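Local coordinates for uncharacterized protein DSY3957 (Desulfitobacterium hafniense, PDB 3HXL), which probably serves as the sheath subunit of a contractile phage-type tail, at residues G34-P39 against K83-Y88; V98-L103 against A166-A171; E244-V249 against I327-S332; D289-V294 against N319-E324; V416-Y421 against V433-K438. All blocks are in the same frame, centred on the assembly; numbering follows the deposited sequence.

Contact 1. Residues G34-P39 against K83-Y88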
# COMPACT_ATOMS: atom_id res chain seq x y z
N GLY A 34 0.60 -2.46 -8.65
CA GLY A 34 -0.43 -3.03 -7.81
C GLY A 34 -0.15 -3.15 -6.32
O GLY A 34 -0.99 -3.66 -5.58
N ILE A 35 1.00 -2.67 -5.87
CA ILE A 35 1.33 -2.79 -4.46
C ILE A 35 1.23 -1.48 -3.69
O ILE A 35 1.93 -0.51 -3.98
CB ILE A 35 2.76 -3.36 -4.28
CG1 ILE A 35 2.88 -4.69 -5.03
CG2 ILE A 35 3.07 -3.53 -2.81
CD1 ILE A 35 4.28 -5.26 -5.05
N VAL A 36 0.34 -1.46 -2.70
CA VAL A 36 0.13 -0.28 -1.87
C VAL A 36 0.54 -0.61 -0.43
O VAL A 36 0.50 -1.77 -0.02
CB VAL A 36 -1.36 0.17 -1.89
CG1 VAL A 36 -2.24 -0.88 -1.22
CG2 VAL A 36 -1.52 1.52 -1.19
N SER A 37 0.98 0.40 0.33
CA SER A 37 1.37 0.19 1.72
C SER A 37 0.75 1.28 2.58
O SER A 37 0.63 2.43 2.15
CB SER A 37 2.88 0.21 1.90
OG SER A 37 3.20 0.03 3.28
N MSE A 38 0.38 0.93 3.80
CA MSE A 38 -0.27 1.89 4.66
C MSE A 38 -0.01 1.66 6.14
O MSE A 38 -0.08 0.54 6.63
CB MSE A 38 -1.77 1.85 4.36
CG MSE A 38 -2.67 2.78 5.16
SE MSE A 38 -4.46 2.83 4.35
CE MSE A 38 -4.80 0.89 4.40
N PRO A 39 0.34 2.73 6.87
CA PRO A 39 0.60 2.61 8.31
C PRO A 39 -0.71 2.93 9.04
O PRO A 39 -1.30 3.99 8.83
CB PRO A 39 1.69 3.65 8.55
CG PRO A 39 1.30 4.75 7.61
CD PRO A 39 0.86 4.01 6.34
N LYS A 83 -3.69 -4.76 -5.65
CA LYS A 83 -3.67 -6.21 -5.62
C LYS A 83 -3.02 -6.70 -4.33
O LYS A 83 -3.34 -7.78 -3.84
CB LYS A 83 -2.94 -6.75 -6.84
CG LYS A 83 -3.51 -6.24 -8.15
CD LYS A 83 -4.98 -6.61 -8.29
CE LYS A 83 -5.62 -5.98 -9.52
NZ LYS A 83 -5.63 -4.50 -9.45
N THR A 84 -2.12 -5.90 -3.78
CA THR A 84 -1.44 -6.27 -2.55
C THR A 84 -1.28 -5.08 -1.62
O THR A 84 -0.93 -3.97 -2.05
CB THR A 84 -0.04 -6.86 -2.84
OG1 THR A 84 -0.16 -7.97 -3.73
CG2 THR A 84 0.61 -7.33 -1.55
N LEU A 85 -1.54 -5.30 -0.34
CA LEU A 85 -1.41 -4.26 0.67
C LEU A 85 -0.35 -4.65 1.68
O LEU A 85 -0.37 -5.76 2.22
CB LEU A 85 -2.74 -4.04 1.40
CG LEU A 85 -2.67 -3.16 2.66
CD1 LEU A 85 -2.30 -1.74 2.26
CD2 LEU A 85 -4.00 -3.17 3.40
N LEU A 86 0.59 -3.74 1.92
CA LEU A 86 1.61 -3.97 2.92
C LEU A 86 1.13 -3.09 4.07
O LEU A 86 1.24 -1.86 4.03
CB LEU A 86 2.99 -3.52 2.39
CG LEU A 86 3.46 -4.24 1.13
CD1 LEU A 86 4.84 -3.72 0.73
CD2 LEU A 86 3.51 -5.75 1.36
N LEU A 87 0.57 -3.75 5.08
CA LEU A 87 0.01 -3.09 6.26
C LEU A 87 0.95 -3.11 7.45
O LEU A 87 1.57 -4.13 7.76
CB LEU A 87 -1.30 -3.78 6.64
CG LEU A 87 -2.02 -3.33 7.92
CD1 LEU A 87 -2.49 -1.89 7.78
CD2 LEU A 87 -3.20 -4.26 8.17
N TYR A 88 1.03 -1.98 8.14
CA TYR A 88 1.90 -1.86 9.30
C TYR A 88 1.09 -1.30 10.47
O TYR A 88 0.58 -0.19 10.39
CB TYR A 88 3.06 -0.93 8.97
CG TYR A 88 4.16 -0.90 10.00
CD1 TYR A 88 5.21 -1.81 9.95
CD2 TYR A 88 4.18 0.08 10.99
CE1 TYR A 88 6.26 -1.75 10.87
CE2 TYR A 88 5.21 0.15 11.92
CZ TYR A 88 6.25 -0.76 11.85
OH TYR A 88 7.29 -0.68 12.74
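Val36 and Leu85 meet on one face of two paired strands. CG1 of Val36 stands between its own backbone N and carbonyl carbon (chi1 66°), a rotation that sets it against both Thr84 O, at 3.5 Å, and CD1 of Leu85, at 3.6 Å. Leu85 CD1 also lies 4.2 Å from Met38 CB, and so lodges between two neighbours on the 35-39 strand. Helix 73-78 packs over this face, laying Leu74 and Ala78 on selenomethionine Met38 and Ile75 on Leu85. The two strands run parallel, 18° apart, inside the mixed sheet whose next strand beyond 35-40 is 202-204. On the other face Ile35 CG2 lies 4.0 Å from both CG and CD1 of Leu86, the two side chains crossing obliquely. Beside them Ser37 turns OG anti to its backbone N (chi1 179°) and donates to Leu86 O at 2.8 Å; Met38 N reaches the same oxygen from the opposite face of its carbonyl plane. Tyr191 OH is a further hydrogen-bond partner of Ser37 OG. At the strand entrance Gly34 O accepts from both Lys83 N, at 2.9 Å, and Thr84 N, while Leu87 CD1 settles 3.6 Å from Met38 O.

Contact 2. Residues V98-L103 against A166-A171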
# COMPACT_ATOMS: atom_id res chain seq x y z
N VAL A 98 -8.10 -11.43 32.01
CA VAL A 98 -9.01 -11.73 33.11
C VAL A 98 -8.47 -12.96 33.84
O VAL A 98 -7.86 -13.84 33.22
CB VAL A 98 -10.45 -12.00 32.59
CG1 VAL A 98 -10.49 -13.28 31.77
CG2 VAL A 98 -11.42 -12.08 33.77
N THR A 99 -8.68 -13.01 35.15
CA THR A 99 -8.23 -14.14 35.95
C THR A 99 -9.40 -14.79 36.67
O THR A 99 -10.20 -14.12 37.32
CB THR A 99 -7.17 -13.72 37.01
OG1 THR A 99 -5.98 -13.26 36.35
CG2 THR A 99 -6.82 -14.90 37.91
N VAL A 100 -9.50 -16.11 36.55
CA VAL A 100 -10.56 -16.87 37.21
C VAL A 100 -9.85 -17.97 37.99
O VAL A 100 -9.39 -18.97 37.41
CB VAL A 100 -11.52 -17.50 36.18
CG1 VAL A 100 -12.60 -18.30 36.89
CG2 VAL A 100 -12.16 -16.40 35.34
N GLY A 101 -9.73 -17.78 39.30
CA GLY A 101 -9.06 -18.76 40.13
C GLY A 101 -7.57 -18.79 39.83
O GLY A 101 -6.87 -17.78 39.98
N ASN A 102 -7.08 -19.94 39.38
CA ASN A 102 -5.67 -20.10 39.07
C ASN A 102 -5.38 -19.74 37.61
O ASN A 102 -4.23 -19.47 37.25
CB ASN A 102 -5.24 -21.55 39.32
CG ASN A 102 -5.42 -21.97 40.77
OD1 ASN A 102 -4.93 -21.31 41.68
ND2 ASN A 102 -6.12 -23.08 40.98
N LEU A 103 -6.42 -19.72 36.79
CA LEU A 103 -6.29 -19.43 35.37
C LEU A 103 -6.33 -17.96 34.98
O LEU A 103 -7.17 -17.20 35.45
CB LEU A 103 -7.38 -20.16 34.59
CG LEU A 103 -7.39 -19.94 33.07
CD1 LEU A 103 -6.17 -20.61 32.45
CD2 LEU A 103 -8.67 -20.52 32.48
N ALA A 166 -5.71 -26.42 39.25
CA ALA A 166 -7.06 -26.75 38.81
C ALA A 166 -7.87 -25.57 38.30
O ALA A 166 -7.65 -24.42 38.67
CB ALA A 166 -7.81 -27.43 39.94
N LEU A 167 -8.83 -25.89 37.44
CA LEU A 167 -9.71 -24.90 36.86
C LEU A 167 -10.92 -24.66 37.75
O LEU A 167 -11.27 -25.50 38.58
CB LEU A 167 -10.18 -25.36 35.48
CG LEU A 167 -9.14 -25.39 34.35
CD1 LEU A 167 -9.61 -26.33 33.25
CD2 LEU A 167 -8.92 -23.98 33.82
N THR A 168 -11.54 -23.50 37.57
CA THR A 168 -12.72 -23.09 38.30
C THR A 168 -13.75 -22.63 37.27
O THR A 168 -13.40 -21.99 36.29
CB THR A 168 -12.42 -21.90 39.25
OG1 THR A 168 -11.65 -22.36 40.37
CG2 THR A 168 -13.71 -21.26 39.75
N GLU A 169 -15.02 -22.97 37.50
CA GLU A 169 -16.08 -22.59 36.57
C GLU A 169 -16.37 -21.10 36.53
O GLU A 169 -16.00 -20.35 37.43
CB GLU A 169 -17.38 -23.32 36.91
CG GLU A 169 -17.42 -24.78 36.51
CD GLU A 169 -18.79 -25.40 36.71
OE1 GLU A 169 -19.25 -25.45 37.87
OE2 GLU A 169 -19.42 -25.81 35.71
N THR A 170 -17.04 -20.67 35.47
CA THR A 170 -17.45 -19.29 35.30
C THR A 170 -18.47 -19.21 34.18
O THR A 170 -18.26 -19.77 33.10
CB THR A 170 -16.25 -18.35 34.97
OG1 THR A 170 -16.74 -17.03 34.72
CG2 THR A 170 -15.49 -18.84 33.75
N ALA A 171 -19.58 -18.55 34.44
CA ALA A 171 -20.64 -18.40 33.45
C ALA A 171 -20.18 -17.41 32.39
O ALA A 171 -20.61 -17.48 31.24
CB ALA A 171 -21.92 -17.92 34.11
O HOH W 1 -10.60 -21.19 36.23
O HOH W 2 -9.10 -22.12 39.34
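A type II' beta turn from Val100 to Leu103, joining strands 97-100 and 103-107, meets the chain entering strand 170-174, with Asn102 reaching Ala166 and Leu103 meeting Leu167. Asn102 swings CG to the side anti to its carbonyl carbon (chi1 -61°), and ND2 donates to Ala166 O over 3.1 Å. The bond is nearly straight, 168° at the hydrogen; the oxygen lies close to the amide plane, and the donor arrives on a lone pair in the carbonyl plane. A water adds a second tie by taking the N-H of Asn102, donating to the same Ala166 O and bonding Thr168 OG1 at 2.8 Å. Another water donates to Val100 O and accepts from Thr168 N, so much of the polar joint is made through solvent. The apolar part lies to one side, where CD2 of Leu103 and CD2 of Leu167 touch at 3.7 Å as the side chains cross; Ile150 packs on both leucines. CG1 of Val100, anti to its backbone N (chi1 179°), lies 3.8 Å from Thr168 O and 4.1 Å from Thr170 CB. Leu119 of strand 117-123 touches both Val100 and Leu103. With strands 97-100 and 103-107 in one antiparallel sheet and 117-123 and 170-174 in another, Val100 and Leu103 pack against the second sheet in the manner of a beta sandwich, the fold for which this sheath domain is named.

Contact 3. Residues E244-V249 against I327-S332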
# COMPACT_ATOMS: atom_id res chain seq x y z
N GLU A 244 6.27 15.85 -7.61
CA GLU A 244 5.60 14.79 -8.39
C GLU A 244 5.49 13.46 -7.65
O GLU A 244 4.73 12.57 -8.04
CB GLU A 244 6.31 14.56 -9.73
CG GLU A 244 7.74 14.02 -9.61
CD GLU A 244 8.78 15.12 -9.57
OE1 GLU A 244 8.42 16.28 -9.27
OE2 GLU A 244 9.97 14.83 -9.83
N GLY A 245 6.25 13.33 -6.57
CA GLY A 245 6.20 12.09 -5.81
C GLY A 245 5.10 12.11 -4.77
O GLY A 245 4.89 11.12 -4.06
N VAL A 246 4.37 13.22 -4.68
CA VAL A 246 3.30 13.34 -3.69
C VAL A 246 1.94 13.72 -4.27
O VAL A 246 1.82 14.69 -5.01
CB VAL A 246 3.65 14.39 -2.61
CG1 VAL A 246 2.49 14.53 -1.63
CG2 VAL A 246 4.92 13.99 -1.88
N ILE A 247 0.92 12.94 -3.94
CA ILE A 247 -0.44 13.23 -4.40
C ILE A 247 -1.19 13.75 -3.18
O ILE A 247 -1.10 13.17 -2.10
CB ILE A 247 -1.15 11.96 -4.94
CG1 ILE A 247 -0.44 11.48 -6.21
CG2 ILE A 247 -2.62 12.27 -5.22
CD1 ILE A 247 -0.83 10.06 -6.64
N SER A 248 -1.91 14.85 -3.35
CA SER A 248 -2.66 15.45 -2.25
C SER A 248 -4.18 15.43 -2.47
O SER A 248 -4.70 16.17 -3.31
CB SER A 248 -2.21 16.91 -2.03
OG SER A 248 -2.90 17.50 -0.95
N VAL A 249 -4.87 14.59 -1.71
CA VAL A 249 -6.32 14.47 -1.80
C VAL A 249 -6.97 15.60 -1.00
O VAL A 249 -6.71 15.75 0.19
CB VAL A 249 -6.79 13.11 -1.22
CG1 VAL A 249 -8.30 12.95 -1.42
CG2 VAL A 249 -6.04 11.98 -1.89
N ILE A 327 -3.87 14.06 -10.93
CA ILE A 327 -2.62 14.81 -10.83
C ILE A 327 -1.97 14.74 -9.47
O ILE A 327 -2.62 14.41 -8.47
CB ILE A 327 -2.85 16.30 -11.16
CG1 ILE A 327 -3.88 16.89 -10.19
CG2 ILE A 327 -3.29 16.46 -12.60
CD1 ILE A 327 -4.01 18.41 -10.28
N ASN A 328 -0.67 15.03 -9.44
CA ASN A 328 0.09 15.05 -8.20
C ASN A 328 0.28 16.53 -7.81
O ASN A 328 -0.23 17.42 -8.50
CB ASN A 328 1.43 14.32 -8.36
CG ASN A 328 2.26 14.84 -9.51
OD1 ASN A 328 2.67 16.00 -9.54
ND2 ASN A 328 2.52 13.97 -10.48
N THR A 329 1.00 16.79 -6.73
CA THR A 329 1.19 18.16 -6.25
C THR A 329 2.16 19.07 -6.98
O THR A 329 2.27 20.25 -6.63
CB THR A 329 1.62 18.17 -4.78
OG1 THR A 329 2.89 17.52 -4.66
CG2 THR A 329 0.61 17.44 -3.92
N LEU A 330 2.87 18.55 -7.97
CA LEU A 330 3.83 19.40 -8.68
C LEU A 330 3.17 20.57 -9.40
O LEU A 330 2.36 20.37 -10.31
CB LEU A 330 4.64 18.58 -9.69
CG LEU A 330 5.65 19.41 -10.49
CD1 LEU A 330 6.75 19.93 -9.55
CD2 LEU A 330 6.26 18.54 -11.58
N THR A 331 3.53 21.79 -9.00
CA THR A 331 3.00 23.00 -9.64
C THR A 331 4.09 23.95 -10.11
O THR A 331 3.85 24.78 -10.99
CB THR A 331 2.05 23.80 -8.71
OG1 THR A 331 2.76 24.19 -7.52
CG2 THR A 331 0.84 22.97 -8.33
N SER A 332 5.29 23.86 -9.53
CA SER A 332 6.40 24.73 -9.93
C SER A 332 7.10 24.10 -11.13
O SER A 332 8.14 23.47 -10.99
CB SER A 332 7.39 24.90 -8.78
OG SER A 332 6.76 25.43 -7.64
O HOH W 3 -2.25 15.79 -6.04
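Val246 O takes the backbone N-H of Thr329 at 2.8 Å, nearly in line with the carbonyl and 164° at the hydrogen, a single direct backbone bond between strand 246-249 and a segment without regular structure. Thr329 OG1 lies 3.0 Å from the same oxygen, though it also has Tyr243 O as a partner. CG2 of Thr329, anti to the carbonyl carbon, presses 3.4 Å from Ser248 CB, tighter than usual for two carbons. Asn328 crosses Ile247 at about a right angle, its CB 4.0 Å from Ile247 CG1, while its amide end turns to the other side, with OD1 3.4 Å from Glu244 CA. ND2 of Asn328 is held by Phe341 O. Glu244 and Leu330 lie side by side, pointing the same way, OE1 of Glu244 3.9 Å from Leu330 CD2; that carboxylate also forms a salt bridge with Lys337. One water bridges Ser248 N and Ile327 O. Within the loop, Asn328 OD1 accepts in plane, on a lone pair, from Leu330 N at 3.0 Å. This is an Asx turn, here set against the start of strand 246-255 in the central mixed sheet.

Contact 4. Residues D289-V294 against N319-E324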
# COMPACT_ATOMS: atom_id res chain seq x y z
N ASP A 289 -14.83 3.84 -6.48
CA ASP A 289 -15.68 2.67 -6.30
C ASP A 289 -16.59 2.71 -5.07
O ASP A 289 -16.11 2.86 -3.94
CB ASP A 289 -14.83 1.40 -6.25
CG ASP A 289 -13.86 1.30 -7.40
OD1 ASP A 289 -12.66 1.53 -7.19
OD2 ASP A 289 -14.32 1.01 -8.53
N GLU A 290 -17.89 2.58 -5.30
CA GLU A 290 -18.91 2.58 -4.23
C GLU A 290 -19.40 3.97 -3.81
O GLU A 290 -20.35 4.08 -3.04
CB GLU A 290 -18.43 1.77 -3.00
CG GLU A 290 -19.45 1.60 -1.86
CD GLU A 290 -18.94 0.79 -0.68
OE1 GLU A 290 -17.73 0.46 -0.65
OE2 GLU A 290 -19.75 0.47 0.22
N ALA A 291 -18.78 5.02 -4.34
CA ALA A 291 -19.16 6.38 -3.98
C ALA A 291 -20.29 6.95 -4.82
O ALA A 291 -20.36 6.72 -6.02
CB ALA A 291 -17.95 7.29 -4.06
N VAL A 292 -21.17 7.72 -4.18
CA VAL A 292 -22.28 8.32 -4.91
C VAL A 292 -22.32 9.84 -4.83
O VAL A 292 -23.16 10.48 -5.46
CB VAL A 292 -23.63 7.74 -4.42
CG1 VAL A 292 -23.63 6.22 -4.64
CG2 VAL A 292 -23.86 8.06 -2.94
N ASP A 293 -21.40 10.43 -4.07
CA ASP A 293 -21.35 11.88 -3.94
C ASP A 293 -19.97 12.22 -3.38
O ASP A 293 -19.19 11.33 -3.04
CB ASP A 293 -22.45 12.34 -2.97
CG ASP A 293 -22.86 13.80 -3.19
OD1 ASP A 293 -22.14 14.54 -3.89
OD2 ASP A 293 -23.91 14.21 -2.64
N VAL A 294 -19.65 13.51 -3.29
CA VAL A 294 -18.36 13.92 -2.75
C VAL A 294 -18.61 14.83 -1.55
O VAL A 294 -19.70 15.40 -1.42
CB VAL A 294 -17.50 14.66 -3.82
CG1 VAL A 294 -17.42 13.80 -5.08
CG2 VAL A 294 -18.09 16.02 -4.15
N ASN A 319 -24.56 10.80 -9.88
CA ASN A 319 -24.54 9.96 -8.69
C ASN A 319 -23.24 9.19 -8.48
O ASN A 319 -23.24 8.07 -7.96
CB ASN A 319 -25.72 8.99 -8.69
CG ASN A 319 -27.06 9.69 -8.73
OD1 ASN A 319 -27.33 10.57 -7.91
ND2 ASN A 319 -27.90 9.31 -9.69
N GLN A 320 -22.13 9.80 -8.89
CA GLN A 320 -20.82 9.19 -8.72
C GLN A 320 -19.82 10.25 -8.28
O GLN A 320 -20.07 11.45 -8.45
CB GLN A 320 -20.35 8.55 -10.03
CG GLN A 320 -21.25 7.45 -10.55
CD GLN A 320 -20.65 6.73 -11.74
OE1 GLN A 320 -20.19 7.36 -12.70
NE2 GLN A 320 -20.65 5.39 -11.70
N ALA A 321 -18.71 9.80 -7.71
CA ALA A 321 -17.64 10.69 -7.27
C ALA A 321 -16.51 10.48 -8.26
O ALA A 321 -15.79 9.49 -8.18
CB ALA A 321 -17.19 10.30 -5.86
N LEU A 322 -16.37 11.38 -9.22
CA LEU A 322 -15.33 11.23 -10.22
C LEU A 322 -14.05 11.98 -9.88
O LEU A 322 -14.09 13.05 -9.28
CB LEU A 322 -15.83 11.71 -11.58
CG LEU A 322 -16.67 10.73 -12.41
CD1 LEU A 322 -17.63 9.94 -11.55
CD2 LEU A 322 -17.40 11.51 -13.49
N VAL A 323 -12.92 11.40 -10.26
CA VAL A 323 -11.63 12.04 -10.04
C VAL A 323 -11.64 13.18 -11.06
O VAL A 323 -11.78 12.94 -12.26
CB VAL A 323 -10.45 11.09 -10.35
CG1 VAL A 323 -9.14 11.85 -10.33
CG2 VAL A 323 -10.42 9.97 -9.31
N GLU A 324 -11.51 14.41 -10.58
CA GLU A 324 -11.52 15.57 -11.47
C GLU A 324 -10.36 15.47 -12.45
O GLU A 324 -10.54 15.50 -13.67
CB GLU A 324 -11.42 16.87 -10.66
CG GLU A 324 -11.45 18.16 -11.49
CD GLU A 324 -12.76 18.36 -12.25
OE1 GLU A 324 -13.84 18.02 -11.72
OE2 GLU A 324 -12.71 18.89 -13.39
O HOH W 4 -18.25 6.79 -7.81
O HOH W 5 -25.80 10.49 -5.34
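Ala321 and Val294 carry the apolar side of this contact, joined by Ala291. In Val294, CB branches to CG1, which lies anti to the carbonyl carbon beside the backbone N (chi1 -52°). From there CG1 of Val294, one of the two tips, reaches Ala321 CB at 3.6 Å and also lies 3.8 Å from Ala321 CA. The methyl of Ala321 meets a second carbon, CB of Ala291, again at 3.6 Å, and so sits against both residues at once. Val253 of strand 246-255 touches both alanines, while Phe314 of strand 314-317 packs on Val294. Between Ala291 and Val294 the chain bulges: Val292 and Asp293 both face Val254, a classic beta bulge beside strand 246-255, with which the following strand 294-295 pairs antiparallel. The corner at Asp293 is braced by its own OD1, which accepts from Val294 N on the anti side, 34° out of the carboxylate plane, and also forms a salt bridge with Arg297. Across the segments no direct hydrogen bond forms. Val292 CA instead approaches Asn319 O at 3.2 Å in a CA-H...O contact, and Val292 CB comes to 3.6 Å from that oxygen. Waters supply the polar links: one donates to Ala291 O and accepts from Ala321 N, while another gives its hydrogens to Val292 O, at 2.6 Å, and to Asn319 OD1.

Contact 5. Residues V416-Y421 against V433-K438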
# COMPACT_ATOMS: atom_id res chain seq x y z
N VAL A 416 28.55 3.28 -19.41
CA VAL A 416 27.69 3.24 -20.58
C VAL A 416 26.58 4.27 -20.44
O VAL A 416 25.91 4.33 -19.41
CB VAL A 416 27.07 1.84 -20.76
CG1 VAL A 416 26.18 1.83 -22.00
CG2 VAL A 416 28.16 0.79 -20.88
N TYR A 417 26.38 5.07 -21.48
CA TYR A 417 25.35 6.09 -21.47
C TYR A 417 24.29 5.80 -22.52
O TYR A 417 24.60 5.52 -23.68
CB TYR A 417 25.98 7.46 -21.71
CG TYR A 417 26.73 8.00 -20.51
CD1 TYR A 417 26.05 8.63 -19.47
CD2 TYR A 417 28.12 7.86 -20.41
CE1 TYR A 417 26.73 9.11 -18.34
CE2 TYR A 417 28.81 8.33 -19.29
CZ TYR A 417 28.11 8.95 -18.26
OH TYR A 417 28.77 9.41 -17.14
N ILE A 418 23.03 5.88 -22.11
CA ILE A 418 21.91 5.63 -23.01
C ILE A 418 21.03 6.87 -23.07
O ILE A 418 20.62 7.39 -22.04
CB ILE A 418 21.06 4.46 -22.53
CG1 ILE A 418 21.96 3.24 -22.29
CG2 ILE A 418 19.98 4.14 -23.56
CD1 ILE A 418 21.23 2.07 -21.69
N GLU A 419 20.74 7.33 -24.28
CA GLU A 419 19.88 8.50 -24.47
C GLU A 419 18.68 8.09 -25.31
O GLU A 419 18.82 7.41 -26.32
CB GLU A 419 20.65 9.61 -25.18
CG GLU A 419 21.74 10.28 -24.35
CD GLU A 419 22.34 11.49 -25.03
OE1 GLU A 419 22.96 11.33 -26.11
OE2 GLU A 419 22.19 12.61 -24.50
N ALA A 420 17.49 8.50 -24.87
CA ALA A 420 16.28 8.15 -25.61
C ALA A 420 15.21 9.23 -25.48
O ALA A 420 15.28 10.10 -24.61
CB ALA A 420 15.73 6.83 -25.10
N TYR A 421 14.22 9.16 -26.37
CA TYR A 421 13.10 10.07 -26.33
C TYR A 421 11.85 9.24 -26.18
O TYR A 421 11.62 8.32 -26.96
CB TYR A 421 13.01 10.91 -27.61
CG TYR A 421 13.94 12.09 -27.61
CD1 TYR A 421 13.89 13.03 -26.58
CD2 TYR A 421 14.87 12.26 -28.63
CE1 TYR A 421 14.76 14.12 -26.58
CE2 TYR A 421 15.74 13.35 -28.63
CZ TYR A 421 15.67 14.27 -27.60
OH TYR A 421 16.53 15.35 -27.60
N VAL A 433 15.27 10.93 -21.87
CA VAL A 433 15.62 9.91 -20.89
C VAL A 433 17.11 9.63 -20.99
O VAL A 433 17.61 9.24 -22.05
CB VAL A 433 14.86 8.59 -21.16
CG1 VAL A 433 15.24 7.54 -20.12
CG2 VAL A 433 13.37 8.85 -21.14
N ARG A 434 17.83 9.84 -19.89
CA ARG A 434 19.26 9.61 -19.86
C ARG A 434 19.58 8.52 -18.85
O ARG A 434 19.24 8.64 -17.67
CB ARG A 434 20.00 10.90 -19.49
CG ARG A 434 21.51 10.76 -19.43
CD ARG A 434 22.15 12.00 -18.80
NE ARG A 434 23.60 11.99 -18.90
CZ ARG A 434 24.27 12.11 -20.05
NH1 ARG A 434 25.60 12.09 -20.05
NH2 ARG A 434 23.61 12.25 -21.19
N VAL A 435 20.24 7.46 -19.32
CA VAL A 435 20.61 6.35 -18.45
C VAL A 435 22.13 6.25 -18.34
O VAL A 435 22.84 6.23 -19.35
CB VAL A 435 20.10 5.00 -18.99
CG1 VAL A 435 20.42 3.89 -17.99
CG2 VAL A 435 18.61 5.07 -19.25
N ARG A 436 22.61 6.20 -17.10
CA ARG A 436 24.03 6.09 -16.83
C ARG A 436 24.27 4.76 -16.12
O ARG A 436 23.77 4.53 -15.01
CB ARG A 436 24.49 7.25 -15.95
CG ARG A 436 25.88 7.08 -15.36
CD ARG A 436 26.27 8.30 -14.52
NE ARG A 436 27.26 7.96 -13.51
CZ ARG A 436 27.03 7.14 -12.49
NH1 ARG A 436 25.84 6.58 -12.34
NH2 ARG A 436 28.00 6.89 -11.61
N ILE A 437 25.03 3.87 -16.76
CA ILE A 437 25.34 2.56 -16.21
C ILE A 437 26.83 2.42 -15.94
O ILE A 437 27.66 2.73 -16.80
CB ILE A 437 24.91 1.43 -17.17
CG1 ILE A 437 23.46 1.62 -17.58
CG2 ILE A 437 25.10 0.07 -16.51
CD1 ILE A 437 23.00 0.66 -18.66
N LYS A 438 27.17 1.94 -14.74
CA LYS A 438 28.57 1.76 -14.35
C LYS A 438 28.82 0.29 -14.02
O LYS A 438 27.96 -0.38 -13.45
CB LYS A 438 28.88 2.63 -13.13
CG LYS A 438 30.36 2.78 -12.84
CD LYS A 438 30.59 3.70 -11.65
CE LYS A 438 32.07 4.03 -11.50
NZ LYS A 438 32.89 2.79 -11.34
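Val416 and Ile437 exchange two backbone hydrogen bonds, and the same reciprocal pairing recurs at Ile418 with Val435 and Ala420 with Val433: six bonds in all, with Val435 N to Ile418 O at 2.7 Å. Tyr417 with Arg436 and Glu419 with Arg434 form the non-hydrogen-bonded pairs between them, where Tyr417 CA makes a CA-H...O contact of 3.3 Å with Val435 O. Apolar contacts fill the face of the hydrogen-bonded pairs: Ile418 CB lies 3.7 Å from Val435 CB, the side chains pointing the same way, and Ile418 CD1 comes 3.8 Å from Ile437 CD1. On the other face the chain of Arg434 is extended to NE, CG anti to the backbone N (chi1 180°), and NH1 lies 3.5 Å from Tyr417 CD1, the ring and guanidinium planes being 34° apart. CG of Arg436 lies 3.7 Å from Tyr417 CE1. Charge adds a long salt bridge of 3.6 Å from Glu419 OE2 to the guanidinium edge at Arg434 NH2; Tyr432 OH bonds both groups. In this C-terminal hairpin strand 415-422 lies between 431-438 and 405-408, while Phe357 and Phe361 of helix 344-364, with Leu379 of helix 373-392, pack on its apolar face.

How the contacts relate
From the N terminus, contact 1 closes first, pairing parallel strands across a 43-residue connection near the centre of the chain. The chain then leaves for the beta-sandwich domain, where contact 2 closes a 62-residue loop of strands without helix, its centre about 41 Å from that of contact 1. In the subtilisin-like domain that follows, contact 3 opens on strand 246-255, in the same mixed sheet as contact 1, and shuts only after contact 4 has opened and closed, so that 289-294 with 319-324 lies wholly within its loop. Contact 5, a short hairpin in the C-terminal domain, follows separately, its centre about 71 Å from that of contact 2. None of the contacts cross along the sequence.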